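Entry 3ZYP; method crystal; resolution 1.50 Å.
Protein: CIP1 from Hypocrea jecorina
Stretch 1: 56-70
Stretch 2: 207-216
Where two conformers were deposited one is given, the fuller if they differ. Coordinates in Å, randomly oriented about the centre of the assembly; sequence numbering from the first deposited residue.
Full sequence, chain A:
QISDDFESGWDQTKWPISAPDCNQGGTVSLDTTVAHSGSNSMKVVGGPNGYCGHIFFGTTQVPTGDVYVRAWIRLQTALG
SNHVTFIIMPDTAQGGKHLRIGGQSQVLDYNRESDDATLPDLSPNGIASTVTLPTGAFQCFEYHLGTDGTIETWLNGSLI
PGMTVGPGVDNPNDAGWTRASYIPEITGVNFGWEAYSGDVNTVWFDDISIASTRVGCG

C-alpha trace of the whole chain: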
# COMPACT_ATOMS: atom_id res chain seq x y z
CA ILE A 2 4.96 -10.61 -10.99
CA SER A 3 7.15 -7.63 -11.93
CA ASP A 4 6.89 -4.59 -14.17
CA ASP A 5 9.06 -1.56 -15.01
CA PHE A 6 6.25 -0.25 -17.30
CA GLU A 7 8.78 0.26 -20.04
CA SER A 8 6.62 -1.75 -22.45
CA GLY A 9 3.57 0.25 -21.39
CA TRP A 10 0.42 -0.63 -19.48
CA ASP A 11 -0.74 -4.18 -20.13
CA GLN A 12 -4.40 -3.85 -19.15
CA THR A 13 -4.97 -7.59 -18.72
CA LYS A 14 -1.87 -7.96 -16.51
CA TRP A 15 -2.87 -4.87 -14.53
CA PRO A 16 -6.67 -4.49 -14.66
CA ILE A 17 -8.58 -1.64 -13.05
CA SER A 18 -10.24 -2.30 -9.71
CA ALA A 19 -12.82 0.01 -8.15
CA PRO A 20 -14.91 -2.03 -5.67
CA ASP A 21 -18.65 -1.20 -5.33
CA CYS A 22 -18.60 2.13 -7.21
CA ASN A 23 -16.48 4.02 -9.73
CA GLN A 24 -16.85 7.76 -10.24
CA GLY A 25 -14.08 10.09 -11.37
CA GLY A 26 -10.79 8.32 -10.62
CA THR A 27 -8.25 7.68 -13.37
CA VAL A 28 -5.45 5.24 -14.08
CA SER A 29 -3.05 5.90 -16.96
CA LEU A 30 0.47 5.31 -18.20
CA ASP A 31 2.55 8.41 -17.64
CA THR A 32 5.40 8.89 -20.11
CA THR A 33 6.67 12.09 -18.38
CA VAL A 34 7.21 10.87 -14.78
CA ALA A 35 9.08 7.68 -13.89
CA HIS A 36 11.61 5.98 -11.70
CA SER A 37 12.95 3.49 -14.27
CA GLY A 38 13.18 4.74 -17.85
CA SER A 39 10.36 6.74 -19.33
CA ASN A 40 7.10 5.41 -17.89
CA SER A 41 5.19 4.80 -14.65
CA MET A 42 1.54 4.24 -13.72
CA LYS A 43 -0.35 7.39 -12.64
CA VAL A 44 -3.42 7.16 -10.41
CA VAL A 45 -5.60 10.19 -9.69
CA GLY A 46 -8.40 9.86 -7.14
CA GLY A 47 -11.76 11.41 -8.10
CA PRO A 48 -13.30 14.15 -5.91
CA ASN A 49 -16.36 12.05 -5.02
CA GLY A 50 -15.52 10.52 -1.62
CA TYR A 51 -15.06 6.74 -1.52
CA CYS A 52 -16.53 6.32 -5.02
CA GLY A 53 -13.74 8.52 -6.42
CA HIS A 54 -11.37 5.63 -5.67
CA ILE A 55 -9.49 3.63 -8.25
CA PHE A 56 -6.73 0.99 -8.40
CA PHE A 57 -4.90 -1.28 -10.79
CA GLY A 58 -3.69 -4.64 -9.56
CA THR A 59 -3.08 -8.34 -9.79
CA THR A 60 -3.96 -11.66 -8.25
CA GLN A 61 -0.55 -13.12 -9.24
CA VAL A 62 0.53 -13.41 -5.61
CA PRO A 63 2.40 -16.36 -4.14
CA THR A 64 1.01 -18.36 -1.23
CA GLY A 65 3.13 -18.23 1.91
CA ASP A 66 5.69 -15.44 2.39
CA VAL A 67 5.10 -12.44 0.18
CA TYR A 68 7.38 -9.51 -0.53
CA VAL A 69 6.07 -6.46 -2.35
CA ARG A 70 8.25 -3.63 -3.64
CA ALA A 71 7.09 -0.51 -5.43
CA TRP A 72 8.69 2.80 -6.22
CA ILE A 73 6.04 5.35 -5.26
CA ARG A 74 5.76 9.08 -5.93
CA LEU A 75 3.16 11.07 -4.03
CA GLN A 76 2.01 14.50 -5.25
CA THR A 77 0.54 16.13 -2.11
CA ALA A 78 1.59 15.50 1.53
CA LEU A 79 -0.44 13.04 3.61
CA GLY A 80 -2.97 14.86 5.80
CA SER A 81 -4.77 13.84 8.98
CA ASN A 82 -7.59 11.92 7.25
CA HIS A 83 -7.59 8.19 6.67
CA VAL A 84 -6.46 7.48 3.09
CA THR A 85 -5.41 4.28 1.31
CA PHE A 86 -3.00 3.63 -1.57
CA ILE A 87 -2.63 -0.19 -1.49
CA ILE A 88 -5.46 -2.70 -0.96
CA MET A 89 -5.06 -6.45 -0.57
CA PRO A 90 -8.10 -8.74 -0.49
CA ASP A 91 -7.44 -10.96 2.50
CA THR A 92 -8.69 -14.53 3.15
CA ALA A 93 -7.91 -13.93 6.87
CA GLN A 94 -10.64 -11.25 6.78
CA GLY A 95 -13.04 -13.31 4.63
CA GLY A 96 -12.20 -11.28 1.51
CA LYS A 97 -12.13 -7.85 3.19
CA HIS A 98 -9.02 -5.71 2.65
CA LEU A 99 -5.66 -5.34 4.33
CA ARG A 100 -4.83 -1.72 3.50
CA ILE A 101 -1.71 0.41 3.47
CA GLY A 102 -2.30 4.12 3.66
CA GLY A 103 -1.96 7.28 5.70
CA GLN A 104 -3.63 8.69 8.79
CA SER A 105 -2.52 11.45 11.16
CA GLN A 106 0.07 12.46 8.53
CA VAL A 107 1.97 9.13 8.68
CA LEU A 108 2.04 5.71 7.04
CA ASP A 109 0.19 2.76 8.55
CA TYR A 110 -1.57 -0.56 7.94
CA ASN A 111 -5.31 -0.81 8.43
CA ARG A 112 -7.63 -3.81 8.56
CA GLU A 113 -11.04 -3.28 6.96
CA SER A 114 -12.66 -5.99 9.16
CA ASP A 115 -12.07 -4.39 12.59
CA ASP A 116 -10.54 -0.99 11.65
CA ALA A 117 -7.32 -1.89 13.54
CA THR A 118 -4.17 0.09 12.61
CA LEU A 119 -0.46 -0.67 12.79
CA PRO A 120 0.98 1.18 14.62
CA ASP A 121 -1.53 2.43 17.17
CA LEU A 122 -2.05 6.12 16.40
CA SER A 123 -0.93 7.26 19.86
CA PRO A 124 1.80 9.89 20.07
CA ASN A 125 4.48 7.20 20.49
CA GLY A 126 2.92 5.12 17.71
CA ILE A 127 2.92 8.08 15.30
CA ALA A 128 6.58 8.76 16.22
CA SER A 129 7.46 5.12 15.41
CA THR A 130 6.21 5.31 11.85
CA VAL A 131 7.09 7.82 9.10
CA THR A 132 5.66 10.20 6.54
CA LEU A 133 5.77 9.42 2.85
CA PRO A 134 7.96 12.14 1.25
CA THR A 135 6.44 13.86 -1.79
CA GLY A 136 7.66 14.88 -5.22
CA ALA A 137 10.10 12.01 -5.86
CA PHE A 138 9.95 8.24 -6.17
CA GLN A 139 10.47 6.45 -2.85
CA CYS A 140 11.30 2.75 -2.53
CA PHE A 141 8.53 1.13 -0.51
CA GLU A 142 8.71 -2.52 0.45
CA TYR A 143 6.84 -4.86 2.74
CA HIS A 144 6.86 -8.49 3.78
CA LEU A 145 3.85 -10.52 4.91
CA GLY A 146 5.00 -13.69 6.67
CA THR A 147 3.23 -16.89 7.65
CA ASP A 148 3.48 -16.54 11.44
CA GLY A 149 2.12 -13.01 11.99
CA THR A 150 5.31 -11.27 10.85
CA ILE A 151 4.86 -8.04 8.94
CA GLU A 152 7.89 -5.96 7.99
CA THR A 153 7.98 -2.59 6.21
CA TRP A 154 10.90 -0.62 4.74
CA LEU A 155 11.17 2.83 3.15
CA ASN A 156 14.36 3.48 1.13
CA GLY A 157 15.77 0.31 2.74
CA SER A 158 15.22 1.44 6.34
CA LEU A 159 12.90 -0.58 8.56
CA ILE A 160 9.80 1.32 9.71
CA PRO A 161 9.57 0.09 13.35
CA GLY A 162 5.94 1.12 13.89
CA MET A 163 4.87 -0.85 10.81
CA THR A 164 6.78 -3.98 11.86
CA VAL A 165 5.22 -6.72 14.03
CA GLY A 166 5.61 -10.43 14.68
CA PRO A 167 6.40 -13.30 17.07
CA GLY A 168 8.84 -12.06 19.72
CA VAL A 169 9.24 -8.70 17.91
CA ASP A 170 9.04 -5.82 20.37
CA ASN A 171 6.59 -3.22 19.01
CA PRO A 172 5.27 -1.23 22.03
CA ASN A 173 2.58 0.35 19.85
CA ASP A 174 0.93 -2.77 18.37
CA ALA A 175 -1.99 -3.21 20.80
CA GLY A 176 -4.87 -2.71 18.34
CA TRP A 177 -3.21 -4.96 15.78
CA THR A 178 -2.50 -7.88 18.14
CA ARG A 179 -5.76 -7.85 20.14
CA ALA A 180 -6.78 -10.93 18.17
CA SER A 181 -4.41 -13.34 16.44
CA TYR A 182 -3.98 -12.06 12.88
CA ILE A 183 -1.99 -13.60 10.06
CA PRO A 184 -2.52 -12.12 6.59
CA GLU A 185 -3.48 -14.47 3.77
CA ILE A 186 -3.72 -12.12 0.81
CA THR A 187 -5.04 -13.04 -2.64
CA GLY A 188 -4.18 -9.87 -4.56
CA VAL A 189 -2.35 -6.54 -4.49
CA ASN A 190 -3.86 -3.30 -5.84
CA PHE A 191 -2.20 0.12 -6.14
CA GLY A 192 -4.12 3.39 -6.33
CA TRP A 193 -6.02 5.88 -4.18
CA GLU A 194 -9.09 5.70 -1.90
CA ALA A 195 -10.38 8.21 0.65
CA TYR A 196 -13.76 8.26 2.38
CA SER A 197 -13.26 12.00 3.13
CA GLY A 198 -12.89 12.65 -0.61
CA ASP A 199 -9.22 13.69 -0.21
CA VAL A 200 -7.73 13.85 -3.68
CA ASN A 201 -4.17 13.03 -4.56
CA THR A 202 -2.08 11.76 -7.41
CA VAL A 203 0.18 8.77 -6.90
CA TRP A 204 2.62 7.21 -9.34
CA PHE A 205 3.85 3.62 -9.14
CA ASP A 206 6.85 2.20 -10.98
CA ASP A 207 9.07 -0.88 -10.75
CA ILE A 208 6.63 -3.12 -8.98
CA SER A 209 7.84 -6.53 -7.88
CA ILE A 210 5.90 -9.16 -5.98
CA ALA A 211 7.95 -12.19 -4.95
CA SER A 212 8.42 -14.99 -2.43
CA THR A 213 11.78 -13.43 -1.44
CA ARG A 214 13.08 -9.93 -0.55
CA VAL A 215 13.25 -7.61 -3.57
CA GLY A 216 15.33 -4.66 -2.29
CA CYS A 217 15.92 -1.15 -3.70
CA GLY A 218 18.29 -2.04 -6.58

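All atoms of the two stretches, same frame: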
# COMPACT_ATOMS: atom_id res chain seq x y z
N PHE A 56 -7.96 1.79 -8.54
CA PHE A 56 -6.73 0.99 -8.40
C PHE A 56 -6.45 0.24 -9.68
O PHE A 56 -7.34 0.04 -10.51
CB PHE A 56 -6.88 -0.05 -7.27
CG PHE A 56 -7.17 0.54 -5.92
CD1 PHE A 56 -8.49 0.80 -5.53
CD2 PHE A 56 -6.14 0.82 -5.03
CE1 PHE A 56 -8.75 1.34 -4.27
CE2 PHE A 56 -6.39 1.36 -3.76
CZ PHE A 56 -7.70 1.63 -3.39
N PHE A 57 -5.20 -0.19 -9.86
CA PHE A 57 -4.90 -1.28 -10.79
C PHE A 57 -4.21 -2.35 -9.95
O PHE A 57 -3.64 -2.06 -8.90
CB PHE A 57 -3.99 -0.83 -11.95
CG PHE A 57 -2.62 -0.40 -11.50
CD1 PHE A 57 -2.38 0.92 -11.10
CD2 PHE A 57 -1.56 -1.31 -11.52
CE1 PHE A 57 -1.11 1.30 -10.65
CE2 PHE A 57 -0.29 -0.93 -11.07
CZ PHE A 57 -0.06 0.37 -10.66
N GLY A 58 -4.25 -3.60 -10.40
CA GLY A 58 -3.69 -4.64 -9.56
C GLY A 58 -3.66 -6.01 -10.18
O GLY A 58 -3.88 -6.18 -11.39
N THR A 59 -3.37 -6.98 -9.34
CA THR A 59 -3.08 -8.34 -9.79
C THR A 59 -3.44 -9.35 -8.72
O THR A 59 -3.39 -9.06 -7.51
CB THR A 59 -1.59 -8.51 -10.14
OG1 THR A 59 -1.34 -9.84 -10.63
CG2 THR A 59 -0.71 -8.28 -8.93
N THR A 60 -3.80 -10.54 -9.17
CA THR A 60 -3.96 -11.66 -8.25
C THR A 60 -2.79 -12.64 -8.35
O THR A 60 -2.84 -13.72 -7.73
CB THR A 60 -5.26 -12.42 -8.51
OG1 THR A 60 -5.27 -12.85 -9.88
CG2 THR A 60 -6.48 -11.54 -8.24
N GLN A 61 -1.74 -12.28 -9.09
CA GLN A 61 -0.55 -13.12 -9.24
C GLN A 61 0.37 -13.02 -8.01
O GLN A 61 1.53 -12.56 -8.09
CB GLN A 61 0.20 -12.79 -10.55
CG GLN A 61 -0.63 -13.03 -11.82
CD GLN A 61 0.20 -12.91 -13.11
OE1 GLN A 61 1.18 -13.64 -13.30
NE2 GLN A 61 -0.22 -12.02 -14.01
N VAL A 62 -0.17 -13.47 -6.88
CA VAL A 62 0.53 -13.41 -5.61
C VAL A 62 0.88 -14.82 -5.14
O VAL A 62 0.07 -15.74 -5.28
CB VAL A 62 -0.28 -12.65 -4.51
CG1 VAL A 62 -0.48 -11.19 -4.90
CG2 VAL A 62 -1.62 -13.32 -4.26
N PRO A 63 2.10 -15.00 -4.61
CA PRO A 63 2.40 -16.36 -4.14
C PRO A 63 1.68 -16.66 -2.83
O PRO A 63 1.25 -15.75 -2.13
CB PRO A 63 3.91 -16.31 -3.91
CG PRO A 63 4.17 -14.87 -3.53
CD PRO A 63 3.25 -14.08 -4.42
N THR A 64 1.51 -17.95 -2.54
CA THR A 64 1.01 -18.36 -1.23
C THR A 64 2.22 -18.46 -0.33
O THR A 64 3.33 -18.72 -0.80
CB THR A 64 0.26 -19.71 -1.30
OG1 THR A 64 1.14 -20.71 -1.81
CG2 THR A 64 -0.97 -19.61 -2.19
N GLY A 65 2.02 -18.24 0.97
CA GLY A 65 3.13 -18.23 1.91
C GLY A 65 3.70 -16.82 2.04
O GLY A 65 2.97 -15.84 1.93
N ASP A 66 5.01 -16.74 2.27
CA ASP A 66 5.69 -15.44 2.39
C ASP A 66 5.51 -14.61 1.13
O ASP A 66 5.68 -15.11 0.01
CB ASP A 66 7.19 -15.60 2.64
CG ASP A 66 7.49 -16.11 4.03
OD1 ASP A 66 7.37 -15.33 5.01
OD2 ASP A 66 7.87 -17.29 4.13
N VAL A 67 5.17 -13.35 1.32
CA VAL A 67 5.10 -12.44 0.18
C VAL A 67 5.84 -11.14 0.44
O VAL A 67 5.76 -10.54 1.51
CB VAL A 67 3.65 -12.22 -0.29
CG1 VAL A 67 2.83 -11.58 0.79
CG2 VAL A 67 3.62 -11.37 -1.57
N TYR A 68 6.64 -10.77 -0.54
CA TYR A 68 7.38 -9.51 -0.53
C TYR A 68 6.84 -8.66 -1.66
O TYR A 68 6.71 -9.14 -2.81
CB TYR A 68 8.88 -9.72 -0.71
CG TYR A 68 9.57 -10.34 0.48
CD1 TYR A 68 9.55 -11.73 0.67
CD2 TYR A 68 10.23 -9.55 1.42
CE1 TYR A 68 10.19 -12.32 1.75
CE2 TYR A 68 10.89 -10.14 2.52
CZ TYR A 68 10.85 -11.52 2.67
OH TYR A 68 11.48 -12.14 3.73
N VAL A 69 6.52 -7.42 -1.34
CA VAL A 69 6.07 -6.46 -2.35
C VAL A 69 7.00 -5.26 -2.36
O VAL A 69 7.35 -4.76 -1.29
CB VAL A 69 4.64 -5.98 -2.07
CG1 VAL A 69 4.15 -4.98 -3.14
CG2 VAL A 69 3.67 -7.16 -1.96
N ARG A 70 7.43 -4.82 -3.54
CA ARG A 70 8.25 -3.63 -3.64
C ARG A 70 7.65 -2.75 -4.72
O ARG A 70 7.31 -3.22 -5.81
CB ARG A 70 9.69 -4.01 -3.97
CG ARG A 70 10.72 -2.90 -3.84
CD ARG A 70 10.78 -1.95 -5.02
NE ARG A 70 10.79 -2.56 -6.34
CZ ARG A 70 11.87 -2.94 -7.02
NH1 ARG A 70 13.09 -2.80 -6.51
NH2 ARG A 70 11.72 -3.45 -8.23
N ASP A 207 8.12 0.15 -11.19
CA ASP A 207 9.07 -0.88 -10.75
C ASP A 207 8.50 -1.72 -9.63
O ASP A 207 9.07 -1.85 -8.54
CB ASP A 207 10.40 -0.21 -10.40
CG ASP A 207 10.91 0.60 -11.55
OD1 ASP A 207 10.95 0.03 -12.66
OD2 ASP A 207 11.18 1.79 -11.37
N ILE A 208 7.33 -2.29 -9.92
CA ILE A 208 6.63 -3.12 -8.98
C ILE A 208 7.19 -4.54 -9.07
O ILE A 208 7.39 -5.07 -10.16
CB ILE A 208 5.12 -3.12 -9.26
CG1 ILE A 208 4.56 -1.70 -9.05
CG2 ILE A 208 4.40 -4.17 -8.39
CD1 ILE A 208 3.12 -1.56 -9.51
N SER A 209 7.45 -5.14 -7.92
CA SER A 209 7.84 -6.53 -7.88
C SER A 209 7.17 -7.20 -6.72
O SER A 209 7.20 -6.68 -5.60
CB SER A 209 9.35 -6.66 -7.79
OG SER A 209 9.78 -8.00 -7.99
N ILE A 210 6.50 -8.32 -6.99
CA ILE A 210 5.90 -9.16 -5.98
C ILE A 210 6.59 -10.51 -6.08
O ILE A 210 6.70 -11.07 -7.17
CB ILE A 210 4.37 -9.29 -6.17
CG1 ILE A 210 3.69 -7.90 -6.14
CG2 ILE A 210 3.78 -10.23 -5.12
CD1 ILE A 210 2.21 -7.89 -6.52
N ALA A 211 7.09 -11.01 -4.95
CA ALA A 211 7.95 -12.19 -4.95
C ALA A 211 7.85 -12.95 -3.64
O ALA A 211 7.27 -12.47 -2.66
CB ALA A 211 9.38 -11.80 -5.22
N SER A 212 8.39 -14.17 -3.64
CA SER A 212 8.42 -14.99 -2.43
C SER A 212 9.65 -14.68 -1.58
O SER A 212 9.79 -15.20 -0.46
CB SER A 212 8.38 -16.47 -2.80
OG SER A 212 9.53 -16.83 -3.54
N THR A 213 10.53 -13.84 -2.11
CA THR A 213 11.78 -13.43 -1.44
C THR A 213 11.98 -11.91 -1.54
O THR A 213 11.41 -11.25 -2.42
CB THR A 213 13.03 -14.14 -2.04
OG1 THR A 213 13.14 -13.87 -3.44
CG2 THR A 213 12.98 -15.66 -1.81
N ARG A 214 12.80 -11.37 -0.64
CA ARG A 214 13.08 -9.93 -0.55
C ARG A 214 13.55 -9.35 -1.88
O ARG A 214 14.48 -9.87 -2.49
CB ARG A 214 14.11 -9.68 0.56
CG ARG A 214 14.51 -8.21 0.80
CD ARG A 214 13.48 -7.48 1.62
NE ARG A 214 13.75 -6.04 1.66
CZ ARG A 214 14.54 -5.44 2.55
NH1 ARG A 214 15.14 -6.16 3.50
NH2 ARG A 214 14.70 -4.13 2.50
N VAL A 215 12.91 -8.27 -2.31
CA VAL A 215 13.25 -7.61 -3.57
C VAL A 215 14.41 -6.61 -3.44
O VAL A 215 15.34 -6.65 -4.25
CB VAL A 215 12.01 -6.93 -4.20
CG1 VAL A 215 12.35 -6.31 -5.57
CG2 VAL A 215 10.83 -7.93 -4.30
N GLY A 216 14.34 -5.73 -2.45
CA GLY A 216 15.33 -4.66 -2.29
C GLY A 216 15.10 -3.42 -3.15
O GLY A 216 14.11 -3.33 -3.88

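Strands 67-70 and 208-211 run antiparallel, their N-to-C directions 175° apart and their axes approaching to 4.8 Å. Four backbone hydrogen bonds fix the register: Tyr68 N to Ala211 O (2.8 Å) and Ala211 N to Tyr68 O (2.9 Å) form one pair, and Arg70 N to Ser209 O (2.8 Å) and Ser209 N to Arg70 O (2.9 Å) the other, with N-H...O angles of 157-168°. Between them Val69 faces Ile210 as a non-hydrogen-bonded pair, CA to CA 4.5 Å.

This register puts Val69 and Ile210 on one face of the sheet and Tyr68, Arg70, Ser209 and Ala211 on the other. Ile210, with chi1 m and chi2 t, spreads its branches among several apolar neighbours. Its CG2 lies 3.7 Å from Val67 CG2 and 3.9 Å from Pro63 CD, whereas its CD1 reaches Thr59 CG2 at 3.8 Å. Ile208 has the same m, t conformation; although its CA-to-CB bond points away, its CD1 returns to within 3.8 Å of Phe57 CE2, at the edge of the ring.

On the opposite face, Arg70 does not extend fully: chi1 is t, but chi2 (-80°) and chi3 (-46°) are both m. The folded chain brings NE to 2.9 Å from Asp207 O, at an N-H...O angle of 130°; weak bonds join NH2 to the same oxygen (3.1 Å) and NH1 to Gly216 O (2.9 Å). The guanidinium thus links the two ends of stretch 2 through backbone carbonyls, while Val215 CG1 covers one of its faces, 3.7 Å from Arg70 CZ.

Tyr68, chi1 m (-71°) and chi2 83°, lays its ring against the segment following the strand. Thr213 C approaches Tyr68 CD1 to 3.3 Å over one face, and Arg214 CB makes a CH-pi contact, 4.2 Å from the Tyr68 ring centroid and 28° off its normal.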